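Local structure of putative thiol-disulfide isomerase or thioredoxin (Salmonella enterica subsp. enterica serovar Typhimurium, 3L9V) at residues Val19-Phe24 with Tyr55-Leu60. The protein probably catalyses the formation or rearrangement of disulfide bonds in other proteins, as a DsbA-like thiol-disulfide oxidoreductase of the thioredoxin fold. Numbering follows the deposited sequence.
Sequences VEFFSF and YHVSLL
H56 reaches across to F24 at the end of two parallel strands, its NE2 accepting the backbone N-H of F24 over 2.9 Å, with the donor tilted from the imidazole plane. F24 N lies two residues past the end of strand 18-22, and here a side-chain nitrogen supplies the acceptor. ND1 of H56 is bonded to T68 OG1 of helix 64-77, which should hold the ring's rotation. Y55 N to E20 O and F22 N to Y55 O join the strands, and V57 N to F22 O carries the pairing one residue further. They tie strand 18-22 of the DsbA-like thioredoxin fold to the outermost strand 52-56; strand 18-22 leads toward the helix starting at the putative CxxC of C26 and C29, which F22 touches.

Flat, apolar rings suit these buried faces. The H56 edge points at the F22 face in a T-shaped pair, planes at 85°, with H56 CD2 3.7 Å from F22 CE2. F22 CG sits between backbone N and carbonyl carbon (chi1 79°), turning the ring toward H56. F24 completes the cluster, near parallel to H56 but slid so they barely overlap. On the other face F21 and Y55 meet obliquely, planes at 54°, Y55 CD2 lying over F21's rim, 3.7 Å from F21 CZ. Beta-branched V19, suited to a strand, lays its CG1 methyl 3.5 Å from the same CD2.

Farther on, one water accepts from S23 OG and donates to V57 O and L60 O; the small hydroxyl also accepts from Y25 N.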
ATOM      1  N   VAL A  19       3.822  -7.772  -2.084  1.00 23.96           N
ATOM      2  CA  VAL A  19       2.636  -7.166  -1.504  1.00 25.31           C
ATOM      3  C   VAL A  19       3.100  -6.209  -0.411  1.00 28.68           C
ATOM      4  O   VAL A  19       3.956  -6.567   0.398  1.00 25.34           O
ATOM      5  CB  VAL A  19       1.737  -8.233  -0.880  1.00 26.72           C
ATOM      6  CG1 VAL A  19       0.607  -7.598  -0.066  1.00 25.00           C
ATOM      7  CG2 VAL A  19       1.190  -9.178  -1.968  1.00 27.19           C
ATOM      8  N   GLU A  20       2.550  -5.000  -0.402  1.00 21.42           N
ATOM      9  CA  GLU A  20       2.799  -4.058   0.692  1.00 22.67           C
ATOM     10  C   GLU A  20       1.499  -3.568   1.369  1.00 17.20           C
ATOM     11  O   GLU A  20       0.636  -2.968   0.733  1.00 26.60           O
ATOM     12  CB  GLU A  20       3.635  -2.877   0.195  1.00 24.57           C
ATOM     13  CG  GLU A  20       3.859  -1.819   1.250  1.00 26.77           C
ATOM     14  CD  GLU A  20       4.631  -0.607   0.751  1.00 41.42           C
ATOM     15  OE1 GLU A  20       5.282  -0.666  -0.318  1.00 39.12           O
ATOM     16  OE2 GLU A  20       4.583   0.422   1.447  1.00 43.80           O
ATOM     17  N   PHE A  21       1.337  -3.876   2.645  1.00 19.39           N
ATOM     18  CA  PHE A  21       0.247  -3.301   3.419  1.00 20.86           C
ATOM     19  C   PHE A  21       0.730  -1.960   3.950  1.00 29.09           C
ATOM     20  O   PHE A  21       1.852  -1.860   4.493  1.00 23.90           O
ATOM     21  CB  PHE A  21      -0.164  -4.221   4.565  1.00 22.56           C
ATOM     22  CG  PHE A  21      -0.859  -5.491   4.111  1.00 27.01           C
ATOM     23  CD1 PHE A  21      -0.125  -6.558   3.602  1.00 28.20           C
ATOM     24  CD2 PHE A  21      -2.242  -5.611   4.187  1.00 25.01           C
ATOM     25  CE1 PHE A  21      -0.754  -7.739   3.195  1.00 28.81           C
ATOM     26  CE2 PHE A  21      -2.889  -6.782   3.758  1.00 25.18           C
ATOM     27  CZ  PHE A  21      -2.141  -7.849   3.268  1.00 25.31           C
ATOM     28  N   PHE A  22      -0.106  -0.932   3.778  1.00 22.44           N
ATOM     29  CA  PHE A  22       0.287   0.442   4.104  1.00 20.98           C
ATOM     30  C   PHE A  22      -0.928   1.199   4.616  1.00 26.50           C
ATOM     31  O   PHE A  22      -2.054   0.714   4.516  1.00 26.29           O
ATOM     32  CB  PHE A  22       0.866   1.171   2.866  1.00 17.44           C
ATOM     33  CG  PHE A  22      -0.215   1.684   1.872  1.00 22.51           C
ATOM     34  CD1 PHE A  22      -0.945   0.796   1.083  1.00 23.96           C
ATOM     35  CD2 PHE A  22      -0.497   3.037   1.765  1.00 20.02           C
ATOM     36  CE1 PHE A  22      -1.935   1.259   0.193  1.00 20.69           C
ATOM     37  CE2 PHE A  22      -1.475   3.519   0.892  1.00 27.46           C
ATOM     38  CZ  PHE A  22      -2.195   2.620   0.091  1.00 27.58           C
ATOM     39  N   SER A  23      -0.691   2.393   5.151  1.00 23.08           N
ATOM     40  CA  SER A  23      -1.772   3.278   5.555  1.00 24.88           C
ATOM     41  C   SER A  23      -1.445   4.719   5.182  1.00 27.78           C
ATOM     42  O   SER A  23      -0.305   5.125   5.290  1.00 21.57           O
ATOM     43  CB  SER A  23      -1.972   3.215   7.065  1.00 27.51           C
ATOM     44  OG  SER A  23      -2.831   4.266   7.483  1.00 32.26           O
ATOM     45  N   PHE A  24      -2.438   5.506   4.773  1.00 27.68           N
ATOM     46  CA  PHE A  24      -2.178   6.929   4.516  1.00 22.80           C
ATOM     47  C   PHE A  24      -1.797   7.744   5.775  1.00 23.28           C
ATOM     48  O   PHE A  24      -1.367   8.899   5.681  1.00 22.70           O
ATOM     49  CB  PHE A  24      -3.345   7.553   3.744  1.00 22.83           C
ATOM     50  CG  PHE A  24      -3.422   7.082   2.324  1.00 27.64           C
ATOM     51  CD1 PHE A  24      -2.412   7.381   1.437  1.00 22.80           C
ATOM     52  CD2 PHE A  24      -4.480   6.307   1.893  1.00 30.92           C
ATOM     53  CE1 PHE A  24      -2.451   6.919   0.142  1.00 27.28           C
ATOM     54  CE2 PHE A  24      -4.533   5.861   0.598  1.00 27.48           C
ATOM     55  CZ  PHE A  24      -3.515   6.160  -0.279  1.00 21.47           C
ATOM     56  N   TYR A  55      -2.046  -2.825  -0.453  1.00 20.48           N
ATOM     57  CA  TYR A  55      -3.299  -2.916   0.220  1.00 16.39           C
ATOM     58  C   TYR A  55      -3.294  -1.977   1.395  1.00 23.98           C
ATOM     59  O   TYR A  55      -2.335  -1.952   2.160  1.00 22.57           O
ATOM     60  CB  TYR A  55      -3.511  -4.329   0.753  1.00 19.10           C
ATOM     61  CG  TYR A  55      -3.502  -5.411  -0.305  1.00 25.97           C
ATOM     62  CD1 TYR A  55      -4.346  -5.342  -1.410  1.00 33.69           C
ATOM     63  CD2 TYR A  55      -2.696  -6.536  -0.160  1.00 34.46           C
ATOM     64  CE1 TYR A  55      -4.366  -6.359  -2.362  1.00 40.21           C
ATOM     65  CE2 TYR A  55      -2.707  -7.561  -1.104  1.00 35.84           C
ATOM     66  CZ  TYR A  55      -3.544  -7.464  -2.197  1.00 39.78           C
ATOM     67  OH  TYR A  55      -3.541  -8.465  -3.126  1.00 45.90           O
ATOM     68  N   HIS A  56      -4.403  -1.266   1.563  1.00 24.83           N
ATOM     69  CA  HIS A  56      -4.579  -0.320   2.660  1.00 25.09           C
ATOM     70  C   HIS A  56      -5.123  -0.987   3.920  1.00 27.32           C
ATOM     71  O   HIS A  56      -5.928  -1.925   3.846  1.00 31.87           O
ATOM     72  CB  HIS A  56      -5.494   0.840   2.234  1.00 23.92           C
ATOM     73  CG  HIS A  56      -5.346   2.043   3.099  1.00 18.36           C
ATOM     74  ND1 HIS A  56      -6.193   2.325   4.160  1.00 15.95           N
ATOM     75  CD2 HIS A  56      -4.415   3.032   3.108  1.00 16.75           C
ATOM     76  CE1 HIS A  56      -5.790   3.417   4.765  1.00 16.67           C
ATOM     77  NE2 HIS A  56      -4.720   3.880   4.143  1.00 22.73           N
ATOM     78  N   VAL A  57      -4.673  -0.517   5.078  1.00 21.24           N
ATOM     79  CA  VAL A  57      -5.098  -1.094   6.342  1.00 18.27           C
ATOM     80  C   VAL A  57      -5.959  -0.082   7.082  1.00 25.04           C
ATOM     81  O   VAL A  57      -5.698   1.121   7.051  1.00 25.41           O
ATOM     82  CB  VAL A  57      -3.909  -1.563   7.234  1.00 36.41           C
ATOM     83  CG1 VAL A  57      -2.870  -2.344   6.400  1.00 25.18           C
ATOM     84  CG2 VAL A  57      -3.272  -0.407   7.944  1.00 38.22           C
ATOM     85  N   SER A  58      -6.990  -0.590   7.744  1.00 26.23           N
ATOM     86  CA  SER A  58      -8.068   0.224   8.277  1.00 31.25           C
ATOM     87  C   SER A  58      -7.836   0.577   9.721  1.00 36.13           C
ATOM     88  O   SER A  58      -8.422   1.533  10.216  1.00 30.34           O
ATOM     89  CB  SER A  58      -9.394  -0.531   8.151  1.00 28.98           C
ATOM     90  OG  SER A  58      -9.630  -0.813   6.790  1.00 38.52           O
ATOM     91  N   LEU A  59      -6.978  -0.189  10.394  1.00 35.22           N
ATOM     92  CA  LEU A  59      -6.892  -0.072  11.843  1.00 41.63           C
ATOM     93  C   LEU A  59      -6.380   1.282  12.316  1.00 44.61           C
ATOM     94  O   LEU A  59      -6.684   1.714  13.425  1.00 53.78           O
ATOM     95  CB  LEU A  59      -6.114  -1.238  12.486  1.00 48.42           C
ATOM     96  CG  LEU A  59      -4.599  -1.458  12.417  1.00 56.36           C
ATOM     97  CD1 LEU A  59      -3.777  -0.262  12.893  1.00 58.14           C
ATOM     98  CD2 LEU A  59      -4.257  -2.687  13.252  1.00 57.02           C
ATOM     99  N   LEU A  60      -5.622   1.964  11.476  1.00 35.63           N
ATOM    100  CA  LEU A  60      -4.933   3.165  11.914  1.00 34.91           C
ATOM    101  C   LEU A  60      -5.723   4.426  11.550  1.00 35.37           C
ATOM    102  O   LEU A  60      -6.263   4.531  10.439  1.00 28.91           O
ATOM    103  CB  LEU A  60      -3.546   3.203  11.272  1.00 36.55           C
ATOM    104  CG  LEU A  60      -2.443   4.054  11.869  1.00 40.02           C
ATOM    105  CD1 LEU A  60      -2.069   3.601  13.286  1.00 39.75           C
ATOM    106  CD2 LEU A  60      -1.250   3.959  10.952  1.00 37.63           C
TER
HETATM  107  O   HOH W   1      -5.346   3.566   8.017  1.00 22.87           O